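3-dehydroshikimate dehydratase (Bacillus anthracis, PDB 3DX5) converts 3-dehydroshikimate to 3,4-dihydroxybenzoate, a step in making the siderophore petrobactin, using one manganese ion per subunit. Local coordinates at residues T37-L42 against A90-W95; Y197-I202 against V227-G232; G221-M226 against F255-K260. One frame throughout, in Å; residues are numbered along the deposited sequence.

Interaction 1 (T37-L42 against A90-W95); sequences THAQNL and AILANW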
loop_
_atom_site.group_PDB
_atom_site.type_symbol
_atom_site.label_atom_id
_atom_site.label_comp_id
_atom_site.label_asym_id
_atom_site.label_seq_id
_atom_site.Cartn_x
_atom_site.Cartn_y
_atom_site.Cartn_z
ATOM N N THR A 37 5.896 7.849 -4.279
ATOM C CA THR A 37 4.620 8.401 -3.821
ATOM C C THR A 37 4.765 9.208 -2.522
ATOM O O THR A 37 4.057 10.216 -2.318
ATOM C CB THR A 37 3.518 7.304 -3.662
ATOM O OG1 THR A 37 2.293 7.963 -3.364
ATOM C CG2 THR A 37 3.870 6.306 -2.492
ATOM N N HIS A 38 5.682 8.774 -1.638
ATOM C CA HIS A 38 6.011 9.532 -0.440
ATOM C C HIS A 38 6.651 10.887 -0.772
ATOM O O HIS A 38 6.251 11.905 -0.197
ATOM C CB HIS A 38 6.966 8.730 0.460
ATOM C CG HIS A 38 6.304 7.564 1.149
ATOM N ND1 HIS A 38 7.017 6.570 1.786
ATOM C CD2 HIS A 38 4.992 7.240 1.294
ATOM C CE1 HIS A 38 6.173 5.722 2.353
ATOM N NE2 HIS A 38 4.941 6.094 2.050
ATOM N N ALA A 39 7.644 10.889 -1.678
ATOM C CA ALA A 39 8.268 12.122 -2.181
ATOM C C ALA A 39 7.204 13.115 -2.716
ATOM O O ALA A 39 7.177 14.301 -2.346
ATOM C CB ALA A 39 9.292 11.769 -3.314
ATOM N N GLN A 40 6.328 12.622 -3.584
ATOM C CA GLN A 40 5.314 13.444 -4.230
ATOM C C GLN A 40 4.356 14.024 -3.209
ATOM O O GLN A 40 4.004 15.210 -3.262
ATOM C CB GLN A 40 4.540 12.598 -5.256
ATOM C CG GLN A 40 3.324 13.348 -5.900
ATOM C CD GLN A 40 3.756 14.539 -6.797
ATOM O OE1 GLN A 40 4.915 14.657 -7.208
ATOM N NE2 GLN A 40 2.812 15.420 -7.082
ATOM N N ASN A 41 3.899 13.196 -2.286
ATOM C CA ASN A 41 2.962 13.723 -1.303
ATOM C C ASN A 41 3.582 14.679 -0.302
ATOM O O ASN A 41 2.902 15.577 0.178
ATOM C CB ASN A 41 2.177 12.597 -0.627
ATOM C CG ASN A 41 1.142 11.982 -1.563
ATOM O OD1 ASN A 41 1.156 10.774 -1.854
ATOM N ND2 ASN A 41 0.264 12.808 -2.054
ATOM N N LEU A 42 4.865 14.495 0.020
ATOM C CA LEU A 42 5.552 15.480 0.879
ATOM C C LEU A 42 5.613 16.828 0.164
ATOM O O LEU A 42 5.313 17.874 0.763
ATOM C CB LEU A 42 6.959 15.012 1.255
ATOM C CG LEU A 42 7.020 13.808 2.212
ATOM C CD1 LEU A 42 8.472 13.288 2.287
ATOM C CD2 LEU A 42 6.501 14.175 3.613
ATOM N N ALA A 90 11.946 14.642 -11.748
ATOM C CA ALA A 90 13.143 15.461 -11.819
ATOM C C ALA A 90 13.009 16.663 -10.883
ATOM O O ALA A 90 13.977 17.068 -10.231
ATOM C CB ALA A 90 13.400 15.910 -13.281
ATOM N N ILE A 91 11.811 17.233 -10.793
ATOM C CA ILE A 91 11.545 18.287 -9.810
ATOM C C ILE A 91 11.770 17.788 -8.349
ATOM O O ILE A 91 12.486 18.439 -7.523
ATOM C CB ILE A 91 10.112 18.867 -9.992
ATOM C CG1 ILE A 91 10.100 19.776 -11.218
ATOM C CG2 ILE A 91 9.673 19.609 -8.730
ATOM C CD1 ILE A 91 8.729 20.315 -11.628
ATOM N N LEU A 92 11.162 16.640 -8.032
ATOM C CA LEU A 92 11.321 16.009 -6.713
ATOM C C LEU A 92 12.796 15.678 -6.427
ATOM O O LEU A 92 13.292 15.968 -5.343
ATOM C CB LEU A 92 10.428 14.760 -6.572
ATOM C CG LEU A 92 8.916 14.950 -6.730
ATOM C CD1 LEU A 92 8.233 13.619 -6.698
ATOM C CD2 LEU A 92 8.310 15.873 -5.628
ATOM N N ALA A 93 13.499 15.091 -7.390
ATOM C CA ALA A 93 14.920 14.746 -7.169
ATOM C C ALA A 93 15.763 15.983 -6.896
ATOM O O ALA A 93 16.664 15.962 -6.069
ATOM C CB ALA A 93 15.495 13.968 -8.360
ATOM N N ASN A 94 15.463 17.070 -7.596
ATOM C CA ASN A 94 16.104 18.337 -7.340
ATOM C C ASN A 94 15.850 18.801 -5.904
ATOM O O ASN A 94 16.782 19.177 -5.198
ATOM C CB ASN A 94 15.636 19.396 -8.339
ATOM C CG ASN A 94 16.550 20.596 -8.338
ATOM O OD1 ASN A 94 16.197 21.685 -7.881
ATOM N ND2 ASN A 94 17.756 20.384 -8.804
ATOM N N TRP A 95 14.593 18.730 -5.450
ATOM C CA TRP A 95 14.260 19.216 -4.131
ATOM C C TRP A 95 14.925 18.342 -3.055
ATOM O O TRP A 95 15.500 18.850 -2.078
ATOM C CB TRP A 95 12.739 19.226 -3.966
ATOM C CG TRP A 95 12.254 19.756 -2.658
ATOM C CD1 TRP A 95 12.709 20.869 -1.991
ATOM C CD2 TRP A 95 11.166 19.238 -1.879
ATOM N NE1 TRP A 95 11.966 21.064 -0.847
ATOM C CE2 TRP A 95 11.010 20.085 -0.761
ATOM C CE3 TRP A 95 10.289 18.151 -2.042
ATOM C CZ2 TRP A 95 10.035 19.859 0.231
ATOM C CZ3 TRP A 95 9.314 17.910 -1.049
ATOM C CH2 TRP A 95 9.193 18.774 0.064
#

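Interaction 2 (Y197-I202 against V227-G232); sequences YHFKNI and VPLFEG. With MN (manganese (II) ion), chain B; DHB (3,4-dihydroxybenzoic acid), chain D.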
loop_
_atom_site.group_PDB
_atom_site.type_symbol
_atom_site.label_atom_id
_atom_site.label_comp_id
_atom_site.label_asym_id
_atom_site.label_seq_id
_atom_site.Cartn_x
_atom_site.Cartn_y
_atom_site.Cartn_z
ATOM N N TYR A 197 22.277 -0.769 -4.215
ATOM C CA TYR A 197 21.861 -2.168 -3.932
ATOM C C TYR A 197 20.571 -2.208 -3.115
ATOM O O TYR A 197 20.257 -1.267 -2.406
ATOM C CB TYR A 197 22.903 -2.949 -3.117
ATOM C CG TYR A 197 24.315 -2.758 -3.590
ATOM C CD1 TYR A 197 24.809 -3.487 -4.670
ATOM C CD2 TYR A 197 25.173 -1.833 -2.946
ATOM C CE1 TYR A 197 26.114 -3.308 -5.120
ATOM C CE2 TYR A 197 26.482 -1.666 -3.369
ATOM C CZ TYR A 197 26.934 -2.404 -4.470
ATOM O OH TYR A 197 28.235 -2.251 -4.914
ATOM N N HIS A 198 19.874 -3.337 -3.200
ATOM C CA HIS A 198 18.816 -3.741 -2.266
ATOM C C HIS A 198 19.268 -5.020 -1.606
ATOM O O HIS A 198 19.686 -5.954 -2.303
ATOM C CB HIS A 198 17.496 -4.008 -3.024
ATOM C CG HIS A 198 16.691 -2.772 -3.276
ATOM N ND1 HIS A 198 15.442 -2.796 -3.875
ATOM C CD2 HIS A 198 16.956 -1.472 -2.996
ATOM C CE1 HIS A 198 14.971 -1.561 -3.939
ATOM N NE2 HIS A 198 15.873 -0.739 -3.415
ATOM N N PHE A 199 19.160 -5.079 -0.282
ATOM C CA PHE A 199 19.507 -6.258 0.491
ATOM C C PHE A 199 18.232 -6.776 1.172
ATOM O O PHE A 199 17.660 -6.088 2.025
ATOM C CB PHE A 199 20.478 -5.889 1.635
ATOM C CG PHE A 199 21.939 -5.673 1.222
ATOM C CD1 PHE A 199 22.338 -5.656 -0.112
ATOM C CD2 PHE A 199 22.894 -5.409 2.198
ATOM C CE1 PHE A 199 23.682 -5.434 -0.460
ATOM C CE2 PHE A 199 24.239 -5.191 1.871
ATOM C CZ PHE A 199 24.637 -5.207 0.532
ATOM N N LYS A 200 17.787 -7.982 0.835
ATOM C CA LYS A 200 16.736 -8.624 1.635
ATOM C C LYS A 200 16.980 -10.125 1.533
ATOM O O LYS A 200 17.763 -10.568 0.684
ATOM C CB LYS A 200 15.303 -8.198 1.190
ATOM C CG LYS A 200 14.940 -8.492 -0.307
ATOM C CD LYS A 200 13.460 -8.117 -0.571
ATOM C CE LYS A 200 13.016 -8.435 -2.016
ATOM N NZ LYS A 200 13.761 -7.617 -3.039
ATOM N N ASN A 201 16.323 -10.922 2.369
ATOM C CA ASN A 201 16.594 -12.364 2.372
ATOM C C ASN A 201 15.312 -13.138 2.591
ATOM O O ASN A 201 14.291 -12.565 2.994
ATOM C CB ASN A 201 17.630 -12.731 3.457
ATOM C CG ASN A 201 18.527 -13.896 3.030
ATOM O OD1 ASN A 201 18.190 -14.642 2.091
ATOM N ND2 ASN A 201 19.676 -14.050 3.701
ATOM N N ILE A 202 15.358 -14.445 2.376
ATOM C CA ILE A 202 14.162 -15.264 2.535
ATOM C C ILE A 202 14.622 -16.541 3.226
ATOM O O ILE A 202 15.795 -16.945 3.046
ATOM C CB ILE A 202 13.502 -15.542 1.151
ATOM C CG1 ILE A 202 12.101 -16.091 1.309
ATOM C CG2 ILE A 202 14.336 -16.535 0.292
ATOM C CD1 ILE A 202 11.070 -15.025 1.649
ATOM N N VAL A 227 13.083 -12.819 6.298
ATOM C CA VAL A 227 13.968 -12.948 7.465
ATOM C C VAL A 227 15.127 -11.957 7.423
ATOM O O VAL A 227 15.496 -11.491 6.349
ATOM C CB VAL A 227 14.570 -14.397 7.619
ATOM C CG1 VAL A 227 13.484 -15.417 7.995
ATOM C CG2 VAL A 227 15.366 -14.821 6.353
ATOM N N PRO A 228 15.728 -11.645 8.595
ATOM C CA PRO A 228 16.918 -10.761 8.570
ATOM C C PRO A 228 18.020 -11.311 7.656
ATOM O O PRO A 228 18.058 -12.535 7.375
ATOM C CB PRO A 228 17.386 -10.759 10.041
ATOM C CG PRO A 228 16.069 -10.892 10.833
ATOM C CD PRO A 228 15.250 -11.894 9.975
ATOM N N LEU A 229 18.924 -10.431 7.225
ATOM C CA LEU A 229 19.955 -10.791 6.247
ATOM C C LEU A 229 20.785 -12.026 6.579
ATOM O O LEU A 229 21.091 -12.825 5.678
ATOM C CB LEU A 229 20.915 -9.615 6.005
ATOM C CG LEU A 229 20.285 -8.330 5.438
ATOM C CD1 LEU A 229 21.422 -7.355 5.124
ATOM C CD2 LEU A 229 19.457 -8.634 4.175
ATOM N N PHE A 230 21.199 -12.156 7.842
ATOM C CA PHE A 230 22.089 -13.269 8.209
ATOM C C PHE A 230 21.330 -14.534 8.618
ATOM O O PHE A 230 21.936 -15.508 8.997
ATOM C CB PHE A 230 23.176 -12.826 9.215
ATOM C CG PHE A 230 24.041 -11.725 8.671
ATOM C CD1 PHE A 230 24.932 -11.983 7.617
ATOM C CD2 PHE A 230 23.875 -10.408 9.112
ATOM C CE1 PHE A 230 25.695 -10.970 7.048
ATOM C CE2 PHE A 230 24.631 -9.361 8.553
ATOM C CZ PHE A 230 25.564 -9.645 7.516
ATOM N N GLU A 231 20.008 -14.493 8.496
ATOM C CA GLU A 231 19.148 -15.592 8.926
ATOM C C GLU A 231 18.454 -16.270 7.735
ATOM O O GLU A 231 17.635 -17.149 7.926
ATOM C CB GLU A 231 18.115 -15.077 9.933
ATOM C CG GLU A 231 18.738 -14.514 11.203
ATOM C CD GLU A 231 17.718 -14.034 12.227
ATOM O OE1 GLU A 231 16.530 -14.394 12.145
ATOM O OE2 GLU A 231 18.112 -13.283 13.139
ATOM N N GLY A 232 18.782 -15.861 6.513
ATOM C CA GLY A 232 18.191 -16.467 5.321
ATOM C C GLY A 232 19.134 -17.272 4.446
ATOM O O GLY A 232 20.286 -17.467 4.800
HETATM MN MN MN B . 14.004 -4.465 -4.445
HETATM C C1 DHB D . 9.225 -3.702 -4.897
HETATM C C2 DHB D . 10.577 -4.022 -4.830
HETATM C C3 DHB D . 10.984 -5.346 -4.641
HETATM O O3 DHB D . 12.295 -5.740 -4.570
HETATM C C4 DHB D . 9.955 -6.385 -4.549
HETATM O O4 DHB D . 10.387 -7.654 -4.376
HETATM C C5 DHB D . 8.606 -6.058 -4.647
HETATM C C6 DHB D . 8.255 -4.706 -4.817
HETATM C C DHB D . 8.820 -2.249 -5.080
HETATM O O1 DHB D . 7.647 -1.879 -5.193
HETATM O O2 DHB D . 9.761 -1.308 -5.099
HETATM O O HOH W 1 15.396 -9.396 4.691
#

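Interaction 3 (G221-M226 against F255-K260); sequences GNRTGM and FGHNAK. With DHB (3,4-dihydroxybenzoic acid), chain D.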
loop_
_atom_site.group_PDB
_atom_site.type_symbol
_atom_site.label_atom_id
_atom_site.label_comp_id
_atom_site.label_asym_id
_atom_site.label_seq_id
_atom_site.Cartn_x
_atom_site.Cartn_y
_atom_site.Cartn_z
ATOM N N GLY A 221 -1.088 -8.958 3.161
ATOM C CA GLY A 221 -0.225 -9.859 2.397
ATOM C C GLY A 221 0.645 -10.768 3.281
ATOM O O GLY A 221 1.033 -10.397 4.393
ATOM N N ASN A 222 0.942 -11.959 2.768
ATOM C CA ASN A 222 1.759 -12.953 3.456
ATOM C C ASN A 222 3.213 -12.476 3.663
ATOM O O ASN A 222 3.849 -11.974 2.720
ATOM C CB ASN A 222 1.751 -14.220 2.592
ATOM C CG ASN A 222 2.283 -15.440 3.327
ATOM O OD1 ASN A 222 2.550 -15.390 4.539
ATOM N ND2 ASN A 222 2.428 -16.560 2.592
ATOM N N ARG A 223 3.739 -12.601 4.882
ATOM C CA ARG A 223 5.147 -12.235 5.162
ATOM C C ARG A 223 5.996 -13.459 5.541
ATOM O O ARG A 223 7.184 -13.318 5.818
ATOM C CB ARG A 223 5.253 -11.150 6.257
ATOM C CG ARG A 223 4.333 -9.899 6.018
ATOM C CD ARG A 223 4.638 -9.169 4.699
ATOM N NE ARG A 223 3.711 -8.066 4.473
ATOM C CZ ARG A 223 3.041 -7.856 3.345
ATOM N NH1 ARG A 223 3.189 -8.652 2.303
ATOM N NH2 ARG A 223 2.225 -6.838 3.269
ATOM N N THR A 224 5.397 -14.643 5.532
ATOM C CA THR A 224 6.111 -15.887 5.883
ATOM C C THR A 224 7.384 -16.041 5.078
ATOM O O THR A 224 7.386 -15.812 3.863
ATOM C CB THR A 224 5.222 -17.122 5.644
ATOM O OG1 THR A 224 4.098 -17.013 6.493
ATOM C CG2 THR A 224 5.929 -18.468 5.975
ATOM N N GLY A 225 8.474 -16.384 5.756
ATOM C CA GLY A 225 9.754 -16.623 5.060
ATOM C C GLY A 225 10.632 -15.387 4.954
ATOM O O GLY A 225 11.811 -15.511 4.690
HETATM N N MSE A 226 10.075 -14.186 5.144
HETATM C CA MSE A 226 10.908 -12.970 5.148
HETATM C C MSE A 226 11.763 -12.929 6.427
HETATM O O MSE A 226 11.222 -12.990 7.511
HETATM C CB MSE A 226 10.041 -11.698 5.051
HETATM C CG MSE A 226 9.186 -11.580 3.762
HETATM SE SE MSE A 226 8.342 -9.850 3.746
HETATM C CE MSE A 226 7.124 -10.095 2.209
ATOM N N PHE A 255 10.185 -5.776 3.860
ATOM C CA PHE A 255 8.771 -5.701 3.527
ATOM C C PHE A 255 7.898 -6.359 4.621
ATOM O O PHE A 255 6.691 -6.423 4.477
ATOM C CB PHE A 255 8.528 -6.411 2.197
ATOM C CG PHE A 255 9.064 -5.673 1.006
ATOM C CD1 PHE A 255 8.812 -4.306 0.851
ATOM C CD2 PHE A 255 9.780 -6.345 0.022
ATOM C CE1 PHE A 255 9.232 -3.621 -0.248
ATOM C CE2 PHE A 255 10.228 -5.661 -1.112
ATOM C CZ PHE A 255 9.969 -4.286 -1.240
ATOM N N GLY A 256 8.520 -6.840 5.707
ATOM C CA GLY A 256 7.789 -7.588 6.750
ATOM C C GLY A 256 7.205 -6.705 7.844
ATOM O O GLY A 256 7.175 -5.458 7.735
ATOM N N HIS A 257 6.738 -7.356 8.903
ATOM C CA HIS A 257 6.108 -6.662 10.044
ATOM C C HIS A 257 7.167 -6.048 10.939
ATOM O O HIS A 257 8.339 -6.414 10.814
ATOM C CB HIS A 257 5.232 -7.674 10.823
ATOM C CG HIS A 257 4.035 -8.112 10.037
ATOM N ND1 HIS A 257 3.633 -9.425 9.944
ATOM C CD2 HIS A 257 3.204 -7.409 9.226
ATOM C CE1 HIS A 257 2.571 -9.506 9.160
ATOM N NE2 HIS A 257 2.298 -8.300 8.704
ATOM N N ASN A 258 6.779 -5.112 11.816
ATOM C CA ASN A 258 7.688 -4.596 12.863
ATOM C C ASN A 258 8.962 -3.969 12.259
ATOM O O ASN A 258 10.077 -4.260 12.714
ATOM C CB ASN A 258 8.101 -5.731 13.848
ATOM C CG ASN A 258 6.944 -6.645 14.231
ATOM O OD1 ASN A 258 7.063 -7.876 14.185
ATOM N ND2 ASN A 258 5.811 -6.048 14.596
ATOM N N ALA A 259 8.809 -3.139 11.233
ATOM C CA ALA A 259 9.966 -2.619 10.501
ATOM C C ALA A 259 11.027 -1.982 11.413
ATOM O O ALA A 259 12.208 -2.237 11.253
ATOM C CB ALA A 259 9.547 -1.642 9.427
ATOM N N LYS A 260 10.594 -1.165 12.370
ATOM C CA LYS A 260 11.542 -0.497 13.247
ATOM C C LYS A 260 12.390 -1.464 14.078
ATOM O O LYS A 260 13.612 -1.291 14.167
ATOM C CB LYS A 260 10.836 0.510 14.168
ATOM C CG LYS A 260 10.496 1.799 13.499
ATOM C CD LYS A 260 9.735 2.632 14.545
ATOM C CE LYS A 260 9.622 4.090 14.205
ATOM N NZ LYS A 260 8.724 4.696 15.244
HETATM C C1 DHB D . 9.225 -3.702 -4.897
HETATM C C2 DHB D . 10.577 -4.022 -4.830
HETATM C C3 DHB D . 10.984 -5.346 -4.641
HETATM O O3 DHB D . 12.295 -5.740 -4.570
HETATM C C4 DHB D . 9.955 -6.385 -4.549
HETATM O O4 DHB D . 10.387 -7.654 -4.376
HETATM C C5 DHB D . 8.606 -6.058 -4.647
HETATM C C6 DHB D . 8.255 -4.706 -4.817
HETATM C C DHB D . 8.820 -2.249 -5.080
HETATM O O1 DHB D . 7.647 -1.879 -5.193
HETATM O O2 DHB D . 9.761 -1.308 -5.099
HETATM O O HOH W 2 0.500 -8.578 6.356
HETATM O O HOH W 3 4.056 -6.285 6.423
#

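Interaction 1 (T37-L42 against A90-W95)
Leu92 reaches from helix 79-96 to helix 36-45 and sets its two methyls against the backbone around Ala39 and Gln40. CD1 lies 4.0 Å from Ala39 CB, while CD2 meets the carbonyl, 3.8 Å from Ala39 O. Gln40 comes in at about a right angle to the leucine; its chain bends at chi2 (67°), which turns CD back so that the amide oxygen OE1 lies 3.5 Å from Leu92 CD1. That oxygen accepts a hydrogen bond from Gln88, one turn earlier on helix 79-96, which anchors the amide.

One turn on from Leu92, Trp95 brings the six-membered end of its indole to the backbone at Leu42: CZ3 is 4.0 Å from Leu42 C, which sits at the ring edge near its plane. Tyr47 stacks on the indole, and Trp95 NE1 makes a weak hydrogen bond to Glu51 in helix 47-56. Leu42 and Thr37 also touch the second subunit. The segment axes cross at 79° and stay 10.2 Å apart at closest approach, so single side chains bridge the two. Here helix 36-45, which directly follows strand 31-35, meets helix 79-96 of the Xylose isomerase-like TIM barrel, well away from the bound ligand.

Interaction 2 (Y197-I202 against V227-G232)
The carboxamide of Asn201 meets Leu229 at its edge, with Gly232 close by. Leu229 O lies within the amide plane and takes a hydrogen bond from ND2 at 2.7 Å (150° at the hydrogen), and Val234 O accepts from the same nitrogen. At the other branch OD1 accepts from Ile202 N, so both amide ends are held. Gly232 CA is 3.3 Å from Asn201 ND2. The Phe199 ring is met obliquely by Leu229 CD1, 3.8 Å from Phe199 CD2, the two side chains crossing at about a right angle. The His198 ring has O3 of the dihydroxybenzoate at its edge, near its plane, and binds the manganese ion through ND1 at 2.3 Å; Glu142, Asp172 and Glu253 complete the protein ligands.

Lys200 NZ, turned by the bend at chi4 (-64°), donates to that O3 at 2.8 Å and also forms a salt bridge with Asp172 and a hydrogen bond to Glu253. Leu229 CD2 rests against Lys200 CA, and a water joins Asn201 N to Val227 O.

Strand 194-202 runs between strands 167-172 and 249-252 of the barrel; Phe199 packs on Ile240 of helix 236-243, while Leu229 leans on Leu252 of strand 249-252.

Interaction 3 (G221-M226 against F255-K260)
Arg223 lays its CG over one face of the His257 ring, a CH-pi contact 3.8 Å from the ring centroid, displaced toward the CE1-NE2 rim. The arginine gets there with CG anti to its carbonyl carbon (chi1 -50°), and a bend at chi2 (-60°) brings CD to 3.4 Å from Phe255 O. Guanidinium and imidazole planes are 51° apart, the side chains crossing at about a right angle. NE does not bond that carbonyl directly; a water in the guanidinium plane accepts from NE at 2.7 Å and donates to Phe255 O. Gly221 O lies over the centre of one guanidinium face, and a second water joins it to His257 NE2. The terminal NH1 has its main partner outside the two segments, Asn215 O.

Both segments follow strands or helices of the TIM barrel: 255-260 runs from the loop after strand 249-252 into the start of helix 259-272, while 221-226 contains an Asx turn at Asn222, whose OD1 accepts from Thr224 N and OG1, followed by a type II turn from Arg223 to Met226.

Met226, modelled as selenomethionine, runs extended beyond CG, and its SE settles 3.6 Å from Gly256 N and 3.8 Å from Phe255 CB. Phe255 itself points its ring away from 221-226, into the ligand pocket. There DHB C4 lies obliquely to the Phe255 ring, 3.5 Å from CE2, with CZ close to C2 and C3 of the ligand. Further along, Lys260 packs against Gln45 of the second subunit.

Overall arrangement
Interactions 2 and 3 belong together: their segments alternate along the chain, their centres lie about 12 Å apart, and both touch the dihydroxybenzoate. Ile202 CD1 packs 3.2 Å from Gly225 O, and Lys200 CE meets the ring of Phe255, joining the two. Interaction 1, about 28 Å from interaction 2 between centres and across the chain's middle, closes earlier in the sequence and reaches neither metal nor ligand. It and interaction 2 are buried, interaction 3 only partly so. The chemistry differs: mainly apolar side chains against a helix backbone in interaction 1; metal and hydrogen bonds beside a leucine contact in interaction 2; a CH-pi contact, a selenium contact and water bridges in interaction 3. Interactions 1 and 3 both touch the second subunit.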